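Local structure of transcriptional regulator (Methanobacterium thermoautotrophicum, 3BPV) at residues R20-H24 / L25-D29; R62-R65 / R66-E69; E94-I97 / P98-L101. The protein probably binds DNA as a winged-helix transcriptional regulator of the MarR family, acting as a repressor. All blocks are in the same frame, centred on the assembly; numbering follows the deposited sequence.

Overall arrangement
All three interactions are local, made within continuous stretches of one subunit, and they follow each other along the chain. Interaction 1 is the turn between helices 3-21 and 29-40, interaction 2 the last two turns of helix 57-69, and interaction 3 the junction of helices 91-95 and 97-111. The centre of interaction 1 lies about 13 Å from that of interaction 2 and 12 Å from that of interaction 3. It touches both: L27 packs on L67 and on I96, and L22 on I100. Interactions 2 and 3, with centres about 17 Å apart, do not touch. The 20-29 turn thus bridges the winged-helix part and helix 97-111, whose L101 meets the second subunit.

Interaction 1: R20-H24 / L25-D29; sequences RELGH and LNLTD
The carbonyl of L22 accepts the N-H of L25 (L22 O to L25 N, 2.9 Å), and the next carbonyl accepts the next amide, with G23 O 2.8 Å from N26 N. L22 O has a second, weak bond from L27 N at 3.3 Å, so one buried residue's carbonyl gathers two amides of the turn. Around this core the side chains of H24 and L25 run side by side: L25 CG sits over one face of the imidazole, 3.9 Å from the H24 ring centroid, in a CH-pi contact. The ring is placed there by the first torsion of H24, which sets CG between backbone N and carbonyl carbon (chi1 59°). With L25 cut back to an alanine, the H24 ring face would probably lose this cover and L22 CD2 its neighbour L25 CD1. Deeper in, L22 CB meets L27 CB at 4.0 Å; L22 continues onto I100 and V103, L27 onto L67 and F72. The chain leaves helix 3-21 at L22 and reaches T28, the N-cap of helix 29-40. Between them the short 3-10 turn ends in a Schellman motif: N26 is its left-handed residue, flanked by the weak six-to-one bond of L27 N and the five-to-two bond of N26 N.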
ATOM      1  N   ARG A  20      14.327  -6.034   3.582  1.00 17.97           N
ATOM      2  CA  ARG A  20      15.544  -6.839   3.597  1.00 19.97           C
ATOM      3  C   ARG A  20      16.794  -6.007   3.348  1.00 19.90           C
ATOM      4  O   ARG A  20      17.784  -6.126   4.073  1.00 22.13           O
ATOM      5  CB  ARG A  20      15.451  -7.945   2.540  1.00 22.57           C
ATOM      6  CG  ARG A  20      14.232  -8.838   2.678  1.00 29.27           C
ATOM      7  CD  ARG A  20      14.247  -9.647   3.967  1.00 33.78           C
ATOM      8  NE  ARG A  20      15.221 -10.732   3.926  1.00 37.70           N
ATOM      9  CZ  ARG A  20      15.339 -11.664   4.867  1.00 39.37           C
ATOM     10  NH1 ARG A  20      14.542 -11.643   5.928  1.00 40.30           N
ATOM     11  NH2 ARG A  20      16.247 -12.621   4.747  1.00 40.20           N
ATOM     12  N   GLU A  21      16.744  -5.156   2.329  1.00 18.48           N
ATOM     13  CA  GLU A  21      17.889  -4.329   1.966  1.00 18.53           C
ATOM     14  C   GLU A  21      18.155  -3.178   2.926  1.00 18.81           C
ATOM     15  O   GLU A  21      19.300  -2.780   3.115  1.00 20.76           O
ATOM     16  CB  GLU A  21      17.697  -3.782   0.547  1.00 21.14           C
ATOM     17  CG  GLU A  21      17.564  -4.863  -0.514  1.00 24.66           C
ATOM     18  CD  GLU A  21      18.896  -5.457  -0.934  1.00 29.29           C
ATOM     19  OE1 GLU A  21      19.711  -5.808  -0.055  1.00 31.29           O
ATOM     20  OE2 GLU A  21      19.124  -5.581  -2.155  1.00 30.80           O
ATOM     21  N   LEU A  22      17.106  -2.641   3.537  1.00 17.18           N
ATOM     22  CA  LEU A  22      17.278  -1.525   4.458  1.00 16.69           C
ATOM     23  C   LEU A  22      16.945  -1.881   5.897  1.00 16.88           C
ATOM     24  O   LEU A  22      16.838  -1.002   6.748  1.00 16.45           O
ATOM     25  CB  LEU A  22      16.418  -0.333   4.013  1.00 16.90           C
ATOM     26  CG  LEU A  22      16.733   0.221   2.620  1.00 17.93           C
ATOM     27  CD1 LEU A  22      15.690   1.260   2.230  1.00 20.37           C
ATOM     28  CD2 LEU A  22      18.133   0.830   2.602  1.00 19.27           C
ATOM     29  N   GLY A  23      16.791  -3.177   6.162  1.00 18.47           N
ATOM     30  CA  GLY A  23      16.485  -3.636   7.504  1.00 19.97           C
ATOM     31  C   GLY A  23      17.539  -3.250   8.524  1.00 20.43           C
ATOM     32  O   GLY A  23      17.221  -3.065   9.696  1.00 21.87           O
ATOM     33  N   HIS A  24      18.793  -3.123   8.097  1.00 21.80           N
ATOM     34  CA  HIS A  24      19.846  -2.743   9.031  1.00 23.18           C
ATOM     35  C   HIS A  24      19.622  -1.328   9.557  1.00 22.80           C
ATOM     36  O   HIS A  24      20.189  -0.937  10.578  1.00 23.98           O
ATOM     37  CB  HIS A  24      21.234  -2.862   8.379  1.00 25.26           C
ATOM     38  CG  HIS A  24      21.413  -2.026   7.151  1.00 27.30           C
ATOM     39  ND1 HIS A  24      20.736  -2.269   5.976  1.00 28.50           N
ATOM     40  CD2 HIS A  24      22.214  -0.959   6.909  1.00 27.24           C
ATOM     41  CE1 HIS A  24      21.109  -1.390   5.064  1.00 27.40           C
ATOM     42  NE2 HIS A  24      22.005  -0.583   5.604  1.00 28.75           N
ATOM     43  N   LEU A  25      18.776  -0.568   8.866  1.00 20.25           N
ATOM     44  CA  LEU A  25      18.461   0.800   9.273  1.00 21.28           C
ATOM     45  C   LEU A  25      17.079   0.829   9.916  1.00 21.27           C
ATOM     46  O   LEU A  25      16.529   1.897  10.198  1.00 22.82           O
ATOM     47  CB  LEU A  25      18.476   1.734   8.063  1.00 22.70           C
ATOM     48  CG  LEU A  25      19.805   1.863   7.317  1.00 23.82           C
ATOM     49  CD1 LEU A  25      19.613   2.747   6.098  1.00 25.12           C
ATOM     50  CD2 LEU A  25      20.859   2.447   8.244  1.00 26.14           C
ATOM     51  N   ASN A  26      16.526  -0.359  10.136  1.00 19.77           N
ATOM     52  CA  ASN A  26      15.202  -0.515  10.731  1.00 19.82           C
ATOM     53  C   ASN A  26      14.145   0.185   9.895  1.00 19.79           C
ATOM     54  O   ASN A  26      13.140   0.676  10.419  1.00 21.43           O
ATOM     55  CB  ASN A  26      15.172   0.027  12.163  1.00 22.20           C
ATOM     56  CG  ASN A  26      15.899  -0.872  13.142  1.00 23.75           C
ATOM     57  OD1 ASN A  26      15.943  -2.091  12.963  1.00 28.71           O
ATOM     58  ND2 ASN A  26      16.458  -0.282  14.188  1.00 27.00           N
ATOM     59  N   LEU A  27      14.364   0.211   8.590  1.00 17.92           N
ATOM     60  CA  LEU A  27      13.424   0.861   7.692  1.00 15.85           C
ATOM     61  C   LEU A  27      12.464  -0.118   7.042  1.00 16.88           C
ATOM     62  O   LEU A  27      12.795  -1.280   6.800  1.00 18.18           O
ATOM     63  CB  LEU A  27      14.178   1.641   6.603  1.00 17.23           C
ATOM     64  CG  LEU A  27      14.838   2.959   7.017  1.00 16.94           C
ATOM     65  CD1 LEU A  27      15.733   3.448   5.887  1.00 19.01           C
ATOM     66  CD2 LEU A  27      13.767   3.995   7.342  1.00 17.50           C
ATOM     67  N   THR A  28      11.266   0.379   6.774  1.00 15.25           N
ATOM     68  CA  THR A  28      10.215  -0.375   6.125  1.00 15.55           C
ATOM     69  C   THR A  28       9.677   0.507   5.016  1.00 15.65           C
ATOM     70  O   THR A  28       9.939   1.716   4.984  1.00 14.87           O
ATOM     71  CB  THR A  28       9.058  -0.663   7.075  1.00 15.98           C
ATOM     72  OG1 THR A  28       8.592   0.577   7.625  1.00 17.77           O
ATOM     73  CG2 THR A  28       9.495  -1.601   8.188  1.00 17.22           C
ATOM     74  N   ASP A  29       8.908  -0.089   4.121  1.00 15.42           N
ATOM     75  CA  ASP A  29       8.315   0.627   3.006  1.00 16.23           C
ATOM     76  C   ASP A  29       7.542   1.855   3.490  1.00 16.43           C
ATOM     77  O   ASP A  29       7.691   2.945   2.944  1.00 14.81           O
ATOM     78  CB  ASP A  29       7.380  -0.324   2.256  1.00 21.03           C
ATOM     79  CG  ASP A  29       6.853   0.257   0.975  1.00 27.79           C
ATOM     80  OD1 ASP A  29       6.308   1.379   1.002  1.00 30.83           O
ATOM     81  OD2 ASP A  29       6.976  -0.425  -0.061  1.00 30.06           O
TER

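Interaction 2: R62-R65 / R66-E69; sequences RTLR and RLEE
R66 lays its aliphatic chain back along the preceding turn: CG comes within 3.2 Å of R62 O, and R66 CD follows beside the same oxygen, 3.8 Å from R62 O. With CG anti to the carbonyl carbon (chi1 -66°), the side chain leans toward the start of the helix; a bend at chi3 then leads the guanidinium away from the segment, toward T28 and Q31. R65 takes the other common course. Its CG is anti to the backbone N (chi1 -171°) and its chain bends at chi3, while its CB points away from the following turn. The two glutamates part beyond their first bonds: E68 stays extended past CG, whereas E69 folds over at chi2 and its end leads away. At their bases, E68 CB rests 3.5 Å from L64 O and E69 CB 3.4 Å from R65 O. On the buried side the leucines are neighbours: L64 CD2 lies 4.3 Å from L67 CD1. Both rest on I73 of the first wing strand, and L64 also meets L49. T63, likewise buried, turns its hydroxyl to T59 O, which satisfies it within the helix.

The backbone beneath is regular, R62 O, T63 O, L64 O and R65 O each accepting the amide four residues on. The longest of these bonds is L67 N to T63 O at 3.2 Å. The shortest is E69 N to R65 O at 2.8 Å. Leucines inward and charged chains outward make this an amphipathic helix, followed after a short loop by the two-stranded wing. Helix 57-69 thus occupies the place of the recognition helix of a winged helix-turn-helix domain, which in MarR proteins typically enters the DNA major groove.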
ATOM      1  N   ARG A  62       2.540   5.744  14.256  1.00 14.34           N
ATOM      2  CA  ARG A  62       3.537   4.732  14.590  1.00 14.82           C
ATOM      3  C   ARG A  62       4.691   4.758  13.595  1.00 14.57           C
ATOM      4  O   ARG A  62       5.842   4.586  13.977  1.00 15.28           O
ATOM      5  CB  ARG A  62       2.899   3.343  14.622  1.00 16.88           C
ATOM      6  CG  ARG A  62       1.837   3.188  15.702  1.00 17.44           C
ATOM      7  CD  ARG A  62       1.493   1.724  15.950  1.00 19.02           C
ATOM      8  NE  ARG A  62       2.599   1.030  16.607  1.00 19.83           N
ATOM      9  CZ  ARG A  62       2.783   0.984  17.922  1.00 20.85           C
ATOM     10  NH1 ARG A  62       1.932   1.581  18.747  1.00 23.91           N
ATOM     11  NH2 ARG A  62       3.838   0.351  18.415  1.00 22.88           N
ATOM     12  N   THR A  63       4.387   4.968  12.320  1.00 14.42           N
ATOM     13  CA  THR A  63       5.427   5.026  11.301  1.00 14.18           C
ATOM     14  C   THR A  63       6.375   6.203  11.547  1.00 15.03           C
ATOM     15  O   THR A  63       7.602   6.067  11.475  1.00 15.35           O
ATOM     16  CB  THR A  63       4.792   5.161   9.904  1.00 15.76           C
ATOM     17  OG1 THR A  63       3.948   4.029   9.664  1.00 16.31           O
ATOM     18  CG2 THR A  63       5.852   5.237   8.824  1.00 15.78           C
ATOM     19  N   LEU A  64       5.803   7.365  11.845  1.00 15.49           N
ATOM     20  CA  LEU A  64       6.605   8.548  12.102  1.00 16.41           C
ATOM     21  C   LEU A  64       7.401   8.412  13.401  1.00 17.27           C
ATOM     22  O   LEU A  64       8.533   8.882  13.487  1.00 18.42           O
ATOM     23  CB  LEU A  64       5.704   9.783  12.148  1.00 16.72           C
ATOM     24  CG  LEU A  64       5.044  10.134  10.813  1.00 17.47           C
ATOM     25  CD1 LEU A  64       4.047  11.260  11.037  1.00 18.45           C
ATOM     26  CD2 LEU A  64       6.102  10.542   9.792  1.00 18.58           C
ATOM     27  N   ARG A  65       6.824   7.757  14.404  1.00 18.45           N
ATOM     28  CA  ARG A  65       7.533   7.574  15.665  1.00 19.56           C
ATOM     29  C   ARG A  65       8.797   6.751  15.423  1.00 20.13           C
ATOM     30  O   ARG A  65       9.857   7.047  15.974  1.00 21.00           O
ATOM     31  CB  ARG A  65       6.626   6.881  16.688  1.00 19.49           C
ATOM     32  CG  ARG A  65       7.202   6.837  18.095  1.00 25.03           C
ATOM     33  CD  ARG A  65       6.194   6.276  19.089  1.00 29.67           C
ATOM     34  NE  ARG A  65       4.975   7.081  19.137  1.00 34.54           N
ATOM     35  CZ  ARG A  65       3.968   6.864  19.977  1.00 36.37           C
ATOM     36  NH1 ARG A  65       4.028   5.864  20.846  1.00 37.65           N
ATOM     37  NH2 ARG A  65       2.900   7.649  19.949  1.00 38.43           N
ATOM     38  N   ARG A  66       8.691   5.721  14.590  1.00 17.87           N
ATOM     39  CA  ARG A  66       9.848   4.887  14.282  1.00 17.75           C
ATOM     40  C   ARG A  66      10.925   5.697  13.562  1.00 17.85           C
ATOM     41  O   ARG A  66      12.117   5.539  13.840  1.00 18.75           O
ATOM     42  CB  ARG A  66       9.419   3.689  13.430  1.00 19.01           C
ATOM     43  CG  ARG A  66       8.499   2.728  14.173  1.00 24.36           C
ATOM     44  CD  ARG A  66       8.044   1.582  13.297  1.00 25.30           C
ATOM     45  NE  ARG A  66       9.146   0.712  12.898  1.00 28.40           N
ATOM     46  CZ  ARG A  66       8.998  -0.388  12.165  1.00 27.70           C
ATOM     47  NH1 ARG A  66       7.792  -0.753  11.754  1.00 31.11           N
ATOM     48  NH2 ARG A  66      10.052  -1.124  11.850  1.00 28.88           N
ATOM     49  N   LEU A  67      10.521   6.568  12.642  1.00 17.61           N
ATOM     50  CA  LEU A  67      11.496   7.381  11.921  1.00 17.27           C
ATOM     51  C   LEU A  67      12.182   8.339  12.878  1.00 18.74           C
ATOM     52  O   LEU A  67      13.382   8.587  12.765  1.00 19.80           O
ATOM     53  CB  LEU A  67      10.825   8.183  10.803  1.00 16.97           C
ATOM     54  CG  LEU A  67      10.505   7.430   9.512  1.00 15.33           C
ATOM     55  CD1 LEU A  67       9.640   8.306   8.623  1.00 15.63           C
ATOM     56  CD2 LEU A  67      11.804   7.035   8.809  1.00 16.80           C
ATOM     57  N   GLU A  68      11.415   8.868  13.821  1.00 20.21           N
ATOM     58  CA  GLU A  68      11.947   9.802  14.810  1.00 21.30           C
ATOM     59  C   GLU A  68      12.901   9.087  15.769  1.00 22.04           C
ATOM     60  O   GLU A  68      13.963   9.611  16.103  1.00 24.38           O
ATOM     61  CB  GLU A  68      10.798  10.438  15.596  1.00 24.58           C
ATOM     62  CG  GLU A  68      11.211  11.591  16.502  1.00 29.52           C
ATOM     63  CD  GLU A  68      10.052  12.129  17.320  1.00 31.56           C
ATOM     64  OE1 GLU A  68       9.010  12.477  16.724  1.00 35.34           O
ATOM     65  OE2 GLU A  68      10.181  12.207  18.560  1.00 36.37           O
ATOM     66  N   GLU A  69      12.523   7.892  16.204  1.00 24.06           N
ATOM     67  CA  GLU A  69      13.357   7.118  17.119  1.00 26.68           C
ATOM     68  C   GLU A  69      14.700   6.799  16.475  1.00 25.91           C
ATOM     69  O   GLU A  69      15.737   6.789  17.142  1.00 26.16           O
ATOM     70  CB  GLU A  69      12.656   5.813  17.504  1.00 29.58           C
ATOM     71  CG  GLU A  69      13.443   4.951  18.480  1.00 35.05           C
ATOM     72  CD  GLU A  69      13.534   5.563  19.864  1.00 37.49           C
ATOM     73  OE1 GLU A  69      14.027   6.705  19.983  1.00 39.62           O
ATOM     74  OE2 GLU A  69      13.114   4.900  20.838  1.00 39.91           O
TER

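Interaction 3: E94-I97 / P98-L101; sequences EEII and PLIL
P98 CD lies close beside I97 CB, at 3.4 Å, as the peptide link to proline brings them together. One turn on, L101 and I97 cross at an angle, L101 CD1 meeting I97 CG2 at 4.1 Å. That methyl is put there by the first torsion of I97, which holds CG2 anti to the backbone N beside the carbonyl carbon. On the buried side I100 takes both isoleucines: its CD1 lies 4.3 Å from I97 CD1 and 4.4 Å from I96 CD1. L99 CD1 closes on I96 CB from the more exposed flank. Two backbone bonds fix these positions: L101 N reaches I97 O at 2.8 Å, and I100 N reaches I96 O at 3.1 Å. Further out, I96 and I100 pack on L35, I97 on L36, and L101 on P2 of the second subunit. E94, at the end of helix 91-95, pairs with R91. Proline has no amide hydrogen to give E94 O, which lies 3.7 Å from P98 CD and takes a weak bond from I97 N instead. The chemistry therefore suits a break between two helices: proline tolerated in the first turn of helix 97-111, and apolar side-chain contacts, with the backbone bonds, closing the joint.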
ATOM      1  N   GLU A  94      18.616  12.782   5.464  1.00 23.30           N
ATOM      2  CA  GLU A  94      18.940  13.201   4.105  1.00 24.31           C
ATOM      3  C   GLU A  94      20.119  12.408   3.550  1.00 23.61           C
ATOM      4  O   GLU A  94      20.217  12.183   2.345  1.00 24.54           O
ATOM      5  CB  GLU A  94      19.286  14.693   4.078  1.00 26.70           C
ATOM      6  CG  GLU A  94      18.225  15.593   4.676  1.00 32.28           C
ATOM      7  CD  GLU A  94      18.574  17.060   4.544  1.00 35.47           C
ATOM      8  OE1 GLU A  94      19.645  17.468   5.044  1.00 38.62           O
ATOM      9  OE2 GLU A  94      17.777  17.807   3.938  1.00 37.50           O
ATOM     10  N   GLU A  95      21.006  11.968   4.432  1.00 22.93           N
ATOM     11  CA  GLU A  95      22.179  11.231   3.995  1.00 23.24           C
ATOM     12  C   GLU A  95      21.928   9.782   3.596  1.00 22.59           C
ATOM     13  O   GLU A  95      22.759   9.178   2.918  1.00 24.07           O
ATOM     14  CB  GLU A  95      23.260  11.336   5.070  1.00 22.50           C
ATOM     15  CG  GLU A  95      23.671  12.788   5.289  1.00 24.29           C
ATOM     16  CD  GLU A  95      24.522  13.004   6.514  1.00 24.77           C
ATOM     17  OE1 GLU A  95      24.221  12.410   7.567  1.00 25.10           O
ATOM     18  OE2 GLU A  95      25.488  13.793   6.432  1.00 28.09           O
ATOM     19  N   ILE A  96      20.785   9.229   3.993  1.00 22.06           N
ATOM     20  CA  ILE A  96      20.465   7.849   3.630  1.00 22.42           C
ATOM     21  C   ILE A  96      19.573   7.780   2.396  1.00 22.22           C
ATOM     22  O   ILE A  96      19.262   6.692   1.918  1.00 22.72           O
ATOM     23  CB  ILE A  96      19.757   7.078   4.774  1.00 23.71           C
ATOM     24  CG1 ILE A  96      18.422   7.743   5.119  1.00 22.91           C
ATOM     25  CG2 ILE A  96      20.668   6.991   5.987  1.00 25.34           C
ATOM     26  CD1 ILE A  96      17.568   6.938   6.087  1.00 26.67           C
ATOM     27  N   ILE A  97      19.160   8.935   1.879  1.00 22.07           N
ATOM     28  CA  ILE A  97      18.302   8.971   0.694  1.00 22.55           C
ATOM     29  C   ILE A  97      18.965   8.301  -0.513  1.00 21.75           C
ATOM     30  O   ILE A  97      18.310   7.577  -1.266  1.00 21.90           O
ATOM     31  CB  ILE A  97      17.915  10.424   0.312  1.00 23.81           C
ATOM     32  CG1 ILE A  97      17.191  11.095   1.482  1.00 27.51           C
ATOM     33  CG2 ILE A  97      17.023  10.421  -0.928  1.00 23.14           C
ATOM     34  CD1 ILE A  97      15.923  10.393   1.913  1.00 28.42           C
ATOM     35  N   PRO A  98      20.267   8.554  -0.738  1.00 20.47           N
ATOM     36  CA  PRO A  98      20.914   7.913  -1.885  1.00 19.76           C
ATOM     37  C   PRO A  98      20.839   6.395  -1.784  1.00 19.32           C
ATOM     38  O   PRO A  98      20.657   5.710  -2.791  1.00 20.32           O
ATOM     39  CB  PRO A  98      22.346   8.433  -1.807  1.00 19.43           C
ATOM     40  CG  PRO A  98      22.148   9.816  -1.278  1.00 19.53           C
ATOM     41  CD  PRO A  98      21.136   9.599  -0.166  1.00 20.63           C
ATOM     42  N   LEU A  99      20.981   5.878  -0.565  1.00 19.34           N
ATOM     43  CA  LEU A  99      20.912   4.442  -0.328  1.00 21.21           C
ATOM     44  C   LEU A  99      19.519   3.946  -0.692  1.00 20.04           C
ATOM     45  O   LEU A  99      19.361   2.894  -1.313  1.00 20.83           O
ATOM     46  CB  LEU A  99      21.190   4.127   1.143  1.00 23.60           C
ATOM     47  CG  LEU A  99      22.589   4.397   1.699  1.00 26.94           C
ATOM     48  CD1 LEU A  99      22.558   4.303   3.214  1.00 29.16           C
ATOM     49  CD2 LEU A  99      23.577   3.399   1.120  1.00 28.13           C
ATOM     50  N   ILE A 100      18.511   4.711  -0.292  1.00 18.86           N
ATOM     51  CA  ILE A 100      17.127   4.364  -0.577  1.00 18.59           C
ATOM     52  C   ILE A 100      16.879   4.348  -2.079  1.00 18.05           C
ATOM     53  O   ILE A 100      16.281   3.415  -2.611  1.00 17.98           O
ATOM     54  CB  ILE A 100      16.166   5.368   0.090  1.00 20.78           C
ATOM     55  CG1 ILE A 100      16.192   5.169   1.606  1.00 21.62           C
ATOM     56  CG2 ILE A 100      14.757   5.192  -0.454  1.00 21.37           C
ATOM     57  CD1 ILE A 100      15.357   6.181   2.373  1.00 20.05           C
ATOM     58  N   LEU A 101      17.351   5.376  -2.774  1.00 17.27           N
ATOM     59  CA  LEU A 101      17.157   5.441  -4.216  1.00 18.49           C
ATOM     60  C   LEU A 101      17.905   4.324  -4.937  1.00 17.43           C
ATOM     61  O   LEU A 101      17.447   3.836  -5.964  1.00 18.12           O
ATOM     62  CB  LEU A 101      17.582   6.813  -4.757  1.00 20.24           C
ATOM     63  CG  LEU A 101      16.702   7.983  -4.299  1.00 21.82           C
ATOM     64  CD1 LEU A 101      17.221   9.284  -4.887  1.00 22.28           C
ATOM     65  CD2 LEU A 101      15.262   7.750  -4.735  1.00 23.91           C
TER